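Long-range contacts in aminotransferase class-III (Sphaerobacter thermophilus DSM 20745, PDB 6K8H), which is a class-III aminotransferase family member with the fold shared by pyridoxal-phosphate-dependent aminotransferases, present as two chains in the assembly: residues Ala138-Arg144 with Tyr248-Ile253; Gly8-Arg13 with Glu404-Gly408; Pro364-Thr368 with His377-Leu383. All coordinates share one frame. Residue numbers count along the deposited sequence, not the author numbering.

Contact 1. Residues Ala138-Arg144 with Tyr248-Ile253; sequences ARAYTGR and YGIVLI
Helix 127-142 lays its last turn, Ala138-Thr142, over the start of strand 251-255. The axes of 138-142 and 251-253 approach to 10.0 Å and run nearly antiparallel (164°), with Ala138 beside Val251 (CA-CA 6.0 Å) and Thr142 beside Gly249 (CA-CA 7.4 Å). Gly143, at phi/psi 81/-1, ends the helix. On the other segment Gly249, at 68/27, closes helix 235-248 in a Schellman motif before the chain extends through Ile250 into the strand. The main bump is Val251 (chi1 t), which fills a hollow lined by Ala138, Tyr141 and Thr142: its CB lies 3.8 Å from Ala138 CB, and its CG2 lies 4.2 Å from Tyr141 CD2 and 3.7 Å from Thr142 CG2. The small Ala138 faces Val251 and also meets Ile253 (Ala138 CB to Ile253 CD1 4.4 Å). Thr142 (chi1 p) turns CG2 to Gly249 O at 3.6 Å, while its OG1 donates to Ala138 O (2.9 Å) and accepts from Arg144 N (3.1 Å), an ST turn. Arg144, extended as m, t, t, reaches Tyr248 O through NH1 (3.0 Å) and NH2 (2.9 Å); Ile250 CG1 packs 3.4 Å from Arg144 NH1, near the guanidinium plane. A CB on Gly249 would crowd NH2. This is helix-on-sheet packing of an alpha/beta domain, continued by Ala138 on Ala218 of neighbouring strand 216-221. Chemically, an apolar core gives way to an arginine that meets backbone carbonyls, with Leu216 O a further acceptor for NH1: its charge faces the C-terminal end of helix 235-248.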
loop_
_atom_site.group_PDB
_atom_site.type_symbol
_atom_site.label_atom_id
_atom_site.label_comp_id
_atom_site.label_asym_id
_atom_site.label_seq_id
_atom_site.Cartn_x
_atom_site.Cartn_y
_atom_site.Cartn_z
ATOM N N ALA B 138 -15.170 -8.104 -5.229
ATOM C CA ALA B 138 -15.868 -9.316 -5.641
ATOM C C ALA B 138 -16.735 -9.866 -4.519
ATOM O O ALA B 138 -17.857 -10.336 -4.762
ATOM C CB ALA B 138 -14.868 -10.372 -6.107
ATOM N N ARG B 139 -16.228 -9.846 -3.287
ATOM C CA ARG B 139 -17.064 -10.257 -2.161
ATOM C C ARG B 139 -18.300 -9.369 -2.043
ATOM O O ARG B 139 -19.408 -9.866 -1.812
ATOM C CB ARG B 139 -16.268 -10.238 -0.857
ATOM C CG ARG B 139 -15.195 -11.330 -0.730
ATOM C CD ARG B 139 -14.976 -11.731 0.728
ATOM N NE ARG B 139 -13.662 -12.350 0.963
ATOM C CZ ARG B 139 -12.593 -11.691 1.407
ATOM N NH1 ARG B 139 -12.667 -10.392 1.657
ATOM N NH2 ARG B 139 -11.445 -12.327 1.598
ATOM N N ALA B 140 -18.132 -8.047 -2.176
ATOM C CA ALA B 140 -19.276 -7.146 -2.029
ATOM C C ALA B 140 -20.266 -7.309 -3.166
ATOM O O ALA B 140 -21.473 -7.123 -2.976
ATOM C CB ALA B 140 -18.811 -5.686 -1.968
ATOM N N TYR B 141 -19.765 -7.598 -4.363
ATOM C CA TYR B 141 -20.620 -7.704 -5.528
ATOM C C TYR B 141 -21.421 -8.997 -5.487
ATOM O O TYR B 141 -22.640 -8.992 -5.686
ATOM C CB TYR B 141 -19.770 -7.638 -6.800
ATOM C CG TYR B 141 -20.608 -7.699 -8.040
ATOM C CD1 TYR B 141 -21.339 -6.600 -8.463
ATOM C CD2 TYR B 141 -20.704 -8.873 -8.764
ATOM C CE1 TYR B 141 -22.148 -6.664 -9.597
ATOM C CE2 TYR B 141 -21.492 -8.952 -9.888
ATOM C CZ TYR B 141 -22.213 -7.851 -10.303
ATOM O OH TYR B 141 -22.991 -7.960 -11.432
ATOM N N THR B 142 -20.753 -10.112 -5.196
ATOM C CA THR B 142 -21.397 -11.416 -5.208
ATOM C C THR B 142 -21.980 -11.800 -3.861
ATOM O O THR B 142 -22.871 -12.649 -3.814
ATOM C CB THR B 142 -20.403 -12.505 -5.625
ATOM O OG1 THR B 142 -19.456 -12.700 -4.568
ATOM C CG2 THR B 142 -19.677 -12.126 -6.927
ATOM N N GLY B 143 -21.479 -11.222 -2.769
ATOM C CA GLY B 143 -21.890 -11.588 -1.428
ATOM C C GLY B 143 -21.234 -12.829 -0.869
ATOM O O GLY B 143 -21.525 -13.199 0.278
ATOM N N ARG B 144 -20.321 -13.527 -1.683
ATOM C CA ARG B 144 -19.764 -14.824 -1.333
ATOM C C ARG B 144 -18.415 -14.662 -0.630
ATOM O O ARG B 144 -17.696 -13.686 -0.861
ATOM C CB ARG B 144 -19.608 -15.689 -2.592
ATOM C CG ARG B 144 -20.920 -15.839 -3.409
ATOM C CD ARG B 144 -20.685 -16.611 -4.709
ATOM N NE ARG B 144 -21.846 -16.607 -5.608
ATOM C CZ ARG B 144 -21.798 -16.996 -6.882
ATOM N NH1 ARG B 144 -20.647 -17.422 -7.396
ATOM N NH2 ARG B 144 -22.892 -16.970 -7.646
ATOM N N TYR B 248 -21.319 -19.195 -13.525
ATOM C CA TYR B 248 -21.567 -19.347 -12.065
ATOM C C TYR B 248 -21.634 -18.025 -11.290
ATOM O O TYR B 248 -21.738 -18.094 -10.068
ATOM C CB TYR B 248 -20.531 -20.303 -11.476
ATOM C CG TYR B 248 -20.634 -21.706 -12.012
ATOM C CD1 TYR B 248 -21.817 -22.168 -12.560
ATOM C CD2 TYR B 248 -19.567 -22.580 -11.948
ATOM C CE1 TYR B 248 -21.933 -23.458 -13.050
ATOM C CE2 TYR B 248 -19.661 -23.871 -12.434
ATOM C CZ TYR B 248 -20.850 -24.314 -12.980
ATOM O OH TYR B 248 -20.953 -25.583 -13.460
ATOM N N GLY B 249 -21.592 -16.883 -11.965
ATOM C CA GLY B 249 -21.613 -15.613 -11.264
ATOM C C GLY B 249 -20.369 -15.337 -10.451
ATOM O O GLY B 249 -20.431 -14.593 -9.459
ATOM N N ILE B 250 -19.239 -15.911 -10.852
ATOM C CA ILE B 250 -17.957 -15.742 -10.172
ATOM C C ILE B 250 -17.164 -14.651 -10.879
ATOM O O ILE B 250 -17.031 -14.666 -12.113
ATOM C CB ILE B 250 -17.165 -17.059 -10.148
ATOM C CG1 ILE B 250 -17.919 -18.121 -9.362
ATOM C CG2 ILE B 250 -15.776 -16.844 -9.547
ATOM C CD1 ILE B 250 -17.385 -19.497 -9.611
ATOM N N VAL B 251 -16.619 -13.719 -10.099
ATOM C CA VAL B 251 -15.853 -12.599 -10.637
ATOM C C VAL B 251 -14.481 -13.107 -11.068
ATOM O O VAL B 251 -13.738 -13.671 -10.259
ATOM C CB VAL B 251 -15.722 -11.484 -9.589
ATOM C CG1 VAL B 251 -14.758 -10.419 -10.059
ATOM C CG2 VAL B 251 -17.104 -10.887 -9.249
ATOM N N LEU B 252 -14.129 -12.888 -12.335
ATOM C CA LEU B 252 -12.802 -13.240 -12.837
ATOM C C LEU B 252 -11.890 -12.019 -12.717
ATOM O O LEU B 252 -12.140 -10.976 -13.345
ATOM C CB LEU B 252 -12.887 -13.744 -14.280
ATOM C CG LEU B 252 -11.585 -14.140 -15.005
ATOM C CD1 LEU B 252 -10.776 -15.198 -14.239
ATOM C CD2 LEU B 252 -11.906 -14.637 -16.413
ATOM N N ILE B 253 -10.848 -12.141 -11.893
ATOM C CA ILE B 253 -9.880 -11.075 -11.659
ATOM C C ILE B 253 -8.555 -11.460 -12.313
ATOM O O ILE B 253 -7.946 -12.470 -11.942
ATOM C CB ILE B 253 -9.662 -10.820 -10.159
ATOM C CG1 ILE B 253 -10.979 -10.503 -9.437
ATOM C CG2 ILE B 253 -8.666 -9.686 -9.964
ATOM C CD1 ILE B 253 -10.826 -10.493 -7.950
#

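Contact 2. Residues Gly8-Arg13 with Glu404-Gly408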
loop_
_atom_site.group_PDB
_atom_site.type_symbol
_atom_site.label_atom_id
_atom_site.label_comp_id
_atom_site.label_asym_id
_atom_site.label_seq_id
_atom_site.Cartn_x
_atom_site.Cartn_y
_atom_site.Cartn_z
ATOM N N GLY B 8 33.331 -5.137 -12.041
ATOM C CA GLY B 8 34.627 -5.461 -11.476
ATOM C C GLY B 8 34.610 -6.706 -10.604
ATOM O O GLY B 8 35.421 -6.846 -9.690
ATOM N N GLY B 9 33.678 -7.612 -10.888
ATOM C CA GLY B 9 33.601 -8.879 -10.190
ATOM C C GLY B 9 33.045 -8.824 -8.778
ATOM O O GLY B 9 33.655 -9.374 -7.861
ATOM N N ASN B 10 31.876 -8.197 -8.588
ATOM C CA ASN B 10 31.147 -8.234 -7.315
ATOM C C ASN B 10 31.989 -7.756 -6.128
ATOM O O ASN B 10 32.123 -8.444 -5.117
ATOM C CB ASN B 10 30.610 -9.644 -7.058
ATOM C CG ASN B 10 29.537 -10.033 -8.046
ATOM O OD1 ASN B 10 28.762 -9.187 -8.488
ATOM N ND2 ASN B 10 29.493 -11.307 -8.415
ATOM N N VAL B 11 32.568 -6.560 -6.243
ATOM C CA VAL B 11 33.455 -6.123 -5.169
ATOM C C VAL B 11 32.699 -5.872 -3.865
ATOM O O VAL B 11 33.312 -5.898 -2.789
ATOM C CB VAL B 11 34.259 -4.875 -5.591
ATOM C CG1 VAL B 11 34.985 -5.140 -6.895
ATOM C CG2 VAL B 11 33.361 -3.668 -5.733
ATOM N N TYR B 12 31.374 -5.693 -3.920
ATOM C CA TYR B 12 30.608 -5.424 -2.702
ATOM C C TYR B 12 30.700 -6.561 -1.701
ATOM O O TYR B 12 30.460 -6.337 -0.511
ATOM C CB TYR B 12 29.132 -5.155 -3.035
ATOM C CG TYR B 12 28.306 -6.401 -3.318
ATOM C CD1 TYR B 12 28.304 -6.998 -4.577
ATOM C CD2 TYR B 12 27.517 -6.967 -2.332
ATOM C CE1 TYR B 12 27.544 -8.138 -4.831
ATOM C CE2 TYR B 12 26.762 -8.099 -2.574
ATOM C CZ TYR B 12 26.787 -8.690 -3.819
ATOM O OH TYR B 12 26.016 -9.819 -4.051
ATOM N N ARG B 13 31.030 -7.774 -2.154
ATOM C CA ARG B 13 31.167 -8.921 -1.261
ATOM C C ARG B 13 32.450 -8.892 -0.433
ATOM O O ARG B 13 32.578 -9.692 0.501
ATOM C CB ARG B 13 31.128 -10.219 -2.068
ATOM C CG ARG B 13 29.859 -10.454 -2.881
ATOM C CD ARG B 13 29.620 -11.935 -2.982
ATOM N NE ARG B 13 28.397 -12.337 -3.678
ATOM C CZ ARG B 13 27.263 -12.682 -3.072
ATOM N NH1 ARG B 13 27.162 -12.643 -1.749
ATOM N NH2 ARG B 13 26.222 -13.075 -3.793
ATOM N N GLU B 404 25.413 -15.309 -10.177
ATOM C CA GLU B 404 26.559 -14.649 -9.554
ATOM C C GLU B 404 27.580 -14.196 -10.599
ATOM O O GLU B 404 28.112 -13.075 -10.521
ATOM C CB GLU B 404 27.196 -15.594 -8.528
ATOM C CG GLU B 404 28.431 -15.045 -7.820
ATOM C CD GLU B 404 28.113 -13.988 -6.768
ATOM O OE1 GLU B 404 26.919 -13.718 -6.494
ATOM O OE2 GLU B 404 29.073 -13.418 -6.200
ATOM N N ALA B 405 27.852 -15.039 -11.603
ATOM C CA ALA B 405 28.784 -14.637 -12.657
ATOM C C ALA B 405 28.247 -13.452 -13.450
ATOM O O ALA B 405 28.994 -12.510 -13.758
ATOM C CB ALA B 405 29.083 -15.813 -13.587
ATOM N N LEU B 406 26.951 -13.477 -13.791
ATOM C CA LEU B 406 26.360 -12.338 -14.488
ATOM C C LEU B 406 26.521 -11.065 -13.664
ATOM O O LEU B 406 26.917 -10.020 -14.193
ATOM C CB LEU B 406 24.879 -12.601 -14.801
ATOM C CG LEU B 406 24.582 -13.548 -15.973
ATOM C CD1 LEU B 406 23.092 -13.922 -16.037
ATOM C CD2 LEU B 406 25.051 -12.930 -17.294
ATOM N N MET B 407 26.218 -11.141 -12.360
ATOM C CA MET B 407 26.392 -9.994 -11.473
ATOM C C MET B 407 27.812 -9.458 -11.535
ATOM O O MET B 407 28.026 -8.241 -11.509
ATOM C CB MET B 407 26.045 -10.368 -10.030
ATOM C CG MET B 407 24.549 -10.440 -9.741
ATOM S SD MET B 407 23.786 -8.803 -9.716
ATOM C CE MET B 407 24.468 -8.088 -8.213
ATOM N N GLY B 408 28.797 -10.353 -11.576
ATOM C CA GLY B 408 30.171 -9.895 -11.666
ATOM C C GLY B 408 30.607 -9.442 -13.041
ATOM O O GLY B 408 31.721 -8.932 -13.185
HETATM O O HOH W 1 31.433 -13.165 -7.183
HETATM O O HOH W 2 26.296 -11.084 -6.340
#
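Two consecutive residues with positive phi, Gly9 (75/51) and Asn10 (56/53), bend the N-terminal segment around the end of helix 393-408 before the 3-10 turn 11-13. The bend directs the Asn10 side chain at the helix. With chi1 m, Asn10 ND2 donates to Glu404 O (3.1 Å), a carbonyl that also accepts from Gly408 N (3.0 Å), while Asn10 OD1 lies 3.3 Å from Met407 CB and takes a hydrogen bond from Arg64 NH2. Gly408 leaves room for this amide, and its O receives a weak hydrogen bond from Gly9 N (3.3 Å). Glu404 leaves the helix sideways, but chi1 t followed by chi2 p swings the carboxylate back to the N-terminal segment. Arg13 (m, t, t, with chi4 at -99°) meets it side-on: NE to OE2 of Glu404 is 2.8 Å and NH2 to OE1 is 2.9 Å, a two-pronged salt bridge, while NH1 binds Ala42 O. Tyr12, chi1 p, joins through water 2, which lies 2.6 Å from its OH and donates to Glu404 OE1 (2.7 Å). Water 1 links Asn10 ND2 (3.0 Å) to Glu404 OE2 (2.6 Å). Met407, curled m, m, m, packs on Phe412 of strand 411-412. The contact ties the N-terminus of the chain to its C-terminal part, consistent with the small domain of this fold, which is built from both ends of the chain. Its chemistry is largely polar: one carboxylate gathers an arginine and two waters, while one asparagine amide bonds to a single helix carbonyl.

Contact 3. Residues Pro364-Thr368 with His377-Leu383; sequences PGQVT and HLHQRPL
Backbone pairing sets the register: Gln366 and His377 form an antiparallel hydrogen-bonded pair (CA-CA 5.2 Å), with Gln366 N to His377 O 3.0 Å and His377 N to Gln366 O 2.9 Å. Before it, the fully extended Gly365 (178/179) lies against Leu378 (CA-CA 4.2 Å); a CB there would clash with His377 O, and its CA makes a CA-H...O contact with His379 O (3.3 Å). Among side-chain hydrogen bonds, Gln366 (chi1 p, chi2 t) leads: its NE2 donates to Arg381 O (2.8 Å) and His379 O (3.1 Å), holding the curve of 379-381, which His379 ND1 tightens by accepting from Arg381 N (3.0 Å). Two waters bridge the segments, water 3 between Pro364 O (2.7 Å) and Leu378 O (2.5 Å), water 4 between Gln366 OE1 (2.7 Å) and Leu383 N (3.0 Å). Apolar contacts are few: Gln366 CG on His377 CB (3.7 Å) and Thr368 CG2 on Leu383 CD1 (3.8 Å); the Thr368 hydroxyl bonds to Gly229 O. The Arg381 guanidinium forms a salt bridge with Glu395. The arrangement is the open end of a beta hairpin, strands 366-370 and 373-377, within a three-stranded antiparallel sheet completed by strand 418-420.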
loop_
_atom_site.group_PDB
_atom_site.type_symbol
_atom_site.label_atom_id
_atom_site.label_comp_id
_atom_site.label_asym_id
_atom_site.label_seq_id
_atom_site.Cartn_x
_atom_site.Cartn_y
_atom_site.Cartn_z
ATOM N N PRO B 364 21.450 -27.867 -21.931
ATOM C CA PRO B 364 19.994 -27.897 -22.085
ATOM C C PRO B 364 19.339 -26.680 -21.445
ATOM O O PRO B 364 19.737 -26.220 -20.374
ATOM C CB PRO B 364 19.588 -29.193 -21.376
ATOM C CG PRO B 364 20.823 -30.051 -21.421
ATOM C CD PRO B 364 21.967 -29.093 -21.294
ATOM N N GLY B 365 18.362 -26.126 -22.141
ATOM C CA GLY B 365 17.660 -24.980 -21.596
ATOM C C GLY B 365 16.628 -24.482 -22.573
ATOM O O GLY B 365 16.489 -24.989 -23.690
ATOM N N GLN B 366 15.920 -23.451 -22.139
ATOM C CA GLN B 366 14.875 -22.847 -22.951
ATOM C C GLN B 366 14.682 -21.432 -22.438
ATOM O O GLN B 366 15.171 -21.070 -21.365
ATOM C CB GLN B 366 13.571 -23.651 -22.889
ATOM C CG GLN B 366 13.056 -23.829 -21.468
ATOM C CD GLN B 366 11.911 -24.805 -21.364
ATOM O OE1 GLN B 366 10.911 -24.694 -22.084
ATOM N NE2 GLN B 366 12.032 -25.761 -20.441
ATOM N N VAL B 367 14.038 -20.610 -23.248
ATOM C CA VAL B 367 13.757 -19.237 -22.865
ATOM C C VAL B 367 12.293 -18.971 -23.157
ATOM O O VAL B 367 11.843 -19.154 -24.297
ATOM C CB VAL B 367 14.650 -18.220 -23.595
ATOM C CG1 VAL B 367 14.479 -16.851 -22.960
ATOM C CG2 VAL B 367 16.112 -18.651 -23.539
ATOM N N THR B 368 11.553 -18.548 -22.136
ATOM C CA THR B 368 10.178 -18.109 -22.323
ATOM C C THR B 368 10.136 -16.589 -22.259
ATOM O O THR B 368 11.074 -15.943 -21.790
ATOM C CB THR B 368 9.234 -18.709 -21.267
ATOM O OG1 THR B 368 9.649 -18.324 -19.946
ATOM C CG2 THR B 368 9.197 -20.219 -21.380
ATOM N N HIS B 377 15.699 -20.602 -18.580
ATOM C CA HIS B 377 15.552 -21.864 -17.877
ATOM C C HIS B 377 16.707 -22.768 -18.262
ATOM O O HIS B 377 17.013 -22.900 -19.453
ATOM C CB HIS B 377 14.233 -22.530 -18.254
ATOM C CG HIS B 377 13.040 -21.641 -18.088
ATOM N ND1 HIS B 377 12.463 -21.394 -16.860
ATOM C CD2 HIS B 377 12.312 -20.947 -18.994
ATOM C CE1 HIS B 377 11.423 -20.592 -17.017
ATOM N NE2 HIS B 377 11.315 -20.299 -18.302
ATOM N N LEU B 378 17.333 -23.396 -17.267
ATOM C CA LEU B 378 18.460 -24.299 -17.510
ATOM C C LEU B 378 18.027 -25.760 -17.460
ATOM O O LEU B 378 18.731 -26.636 -16.941
ATOM C CB LEU B 378 19.595 -24.008 -16.534
ATOM C CG LEU B 378 20.036 -22.547 -16.684
ATOM C CD1 LEU B 378 21.293 -22.263 -15.888
ATOM C CD2 LEU B 378 20.251 -22.180 -18.153
ATOM N N HIS B 379 16.834 -26.021 -17.992
ATOM C CA HIS B 379 16.292 -27.358 -18.162
ATOM C C HIS B 379 15.372 -27.319 -19.374
ATOM O O HIS B 379 15.082 -26.253 -19.921
ATOM C CB HIS B 379 15.548 -27.825 -16.911
ATOM C CG HIS B 379 14.342 -26.995 -16.609
ATOM N ND1 HIS B 379 13.168 -27.105 -17.325
ATOM C CD2 HIS B 379 14.133 -26.027 -15.686
ATOM C CE1 HIS B 379 12.283 -26.244 -16.850
ATOM N NE2 HIS B 379 12.845 -25.574 -15.857
ATOM N N GLN B 380 14.922 -28.497 -19.803
ATOM C CA GLN B 380 14.039 -28.596 -20.952
ATOM C C GLN B 380 12.712 -29.260 -20.591
ATOM O O GLN B 380 12.105 -29.945 -21.419
ATOM C CB GLN B 380 14.743 -29.320 -22.101
ATOM C CG GLN B 380 15.728 -28.390 -22.820
ATOM C CD GLN B 380 16.532 -29.058 -23.914
ATOM O OE1 GLN B 380 16.825 -30.252 -23.857
ATOM N NE2 GLN B 380 16.910 -28.277 -24.920
ATOM N N ARG B 381 12.242 -29.052 -19.348
ATOM C CA ARG B 381 10.929 -29.560 -18.974
ATOM C C ARG B 381 9.828 -28.674 -19.544
ATOM O O ARG B 381 9.965 -27.446 -19.561
ATOM C CB ARG B 381 10.790 -29.632 -17.457
ATOM C CG ARG B 381 11.795 -30.568 -16.817
ATOM C CD ARG B 381 11.543 -30.752 -15.319
ATOM N NE ARG B 381 11.763 -29.523 -14.571
ATOM C CZ ARG B 381 12.952 -29.110 -14.153
ATOM N NH1 ARG B 381 14.042 -29.829 -14.417
ATOM N NH2 ARG B 381 13.050 -27.985 -13.455
ATOM N N PRO B 382 8.731 -29.272 -20.013
ATOM C CA PRO B 382 7.594 -28.474 -20.506
ATOM C C PRO B 382 6.919 -27.745 -19.351
ATOM O O PRO B 382 6.329 -28.370 -18.467
ATOM C CB PRO B 382 6.667 -29.518 -21.132
ATOM C CG PRO B 382 7.018 -30.814 -20.448
ATOM C CD PRO B 382 8.444 -30.718 -19.990
ATOM N N LEU B 383 6.983 -26.414 -19.380
ATOM C CA LEU B 383 6.425 -25.604 -18.304
ATOM C C LEU B 383 4.905 -25.542 -18.347
ATOM O O LEU B 383 4.289 -25.019 -17.405
ATOM C CB LEU B 383 7.023 -24.202 -18.370
ATOM C CG LEU B 383 8.528 -24.231 -18.113
ATOM C CD1 LEU B 383 9.221 -23.050 -18.771
ATOM C CD2 LEU B 383 8.759 -24.262 -16.602
HETATM O O HOH W 3 20.842 -27.336 -18.187
HETATM O O HOH W 4 8.232 -25.168 -21.819
#

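In the fold
Contacts 1 and 2 lie on opposite sides of the chain's centre, 48 Å apart between centres and about 31 Å between nearest atoms. Contact 3 is nearer contact 2 (centres 25 Å, nearest atoms about 9 Å) than contact 1 (37 Å and about 18 Å). Helix 393-408 links contacts 2 and 3: its C-terminal turn belongs to contact 2, while its Phe398, Val399 and Val402 pack on Leu378 of contact 3. Contact 1 shares its helix and strand with the ligand site. The side chain of Ile253 is about 10 Å from a bound PLR, strand 251-255 ends at pocket residue Asp255, and helix 127-142 starts among pocket residues Ser126, Gly127 and Thr128.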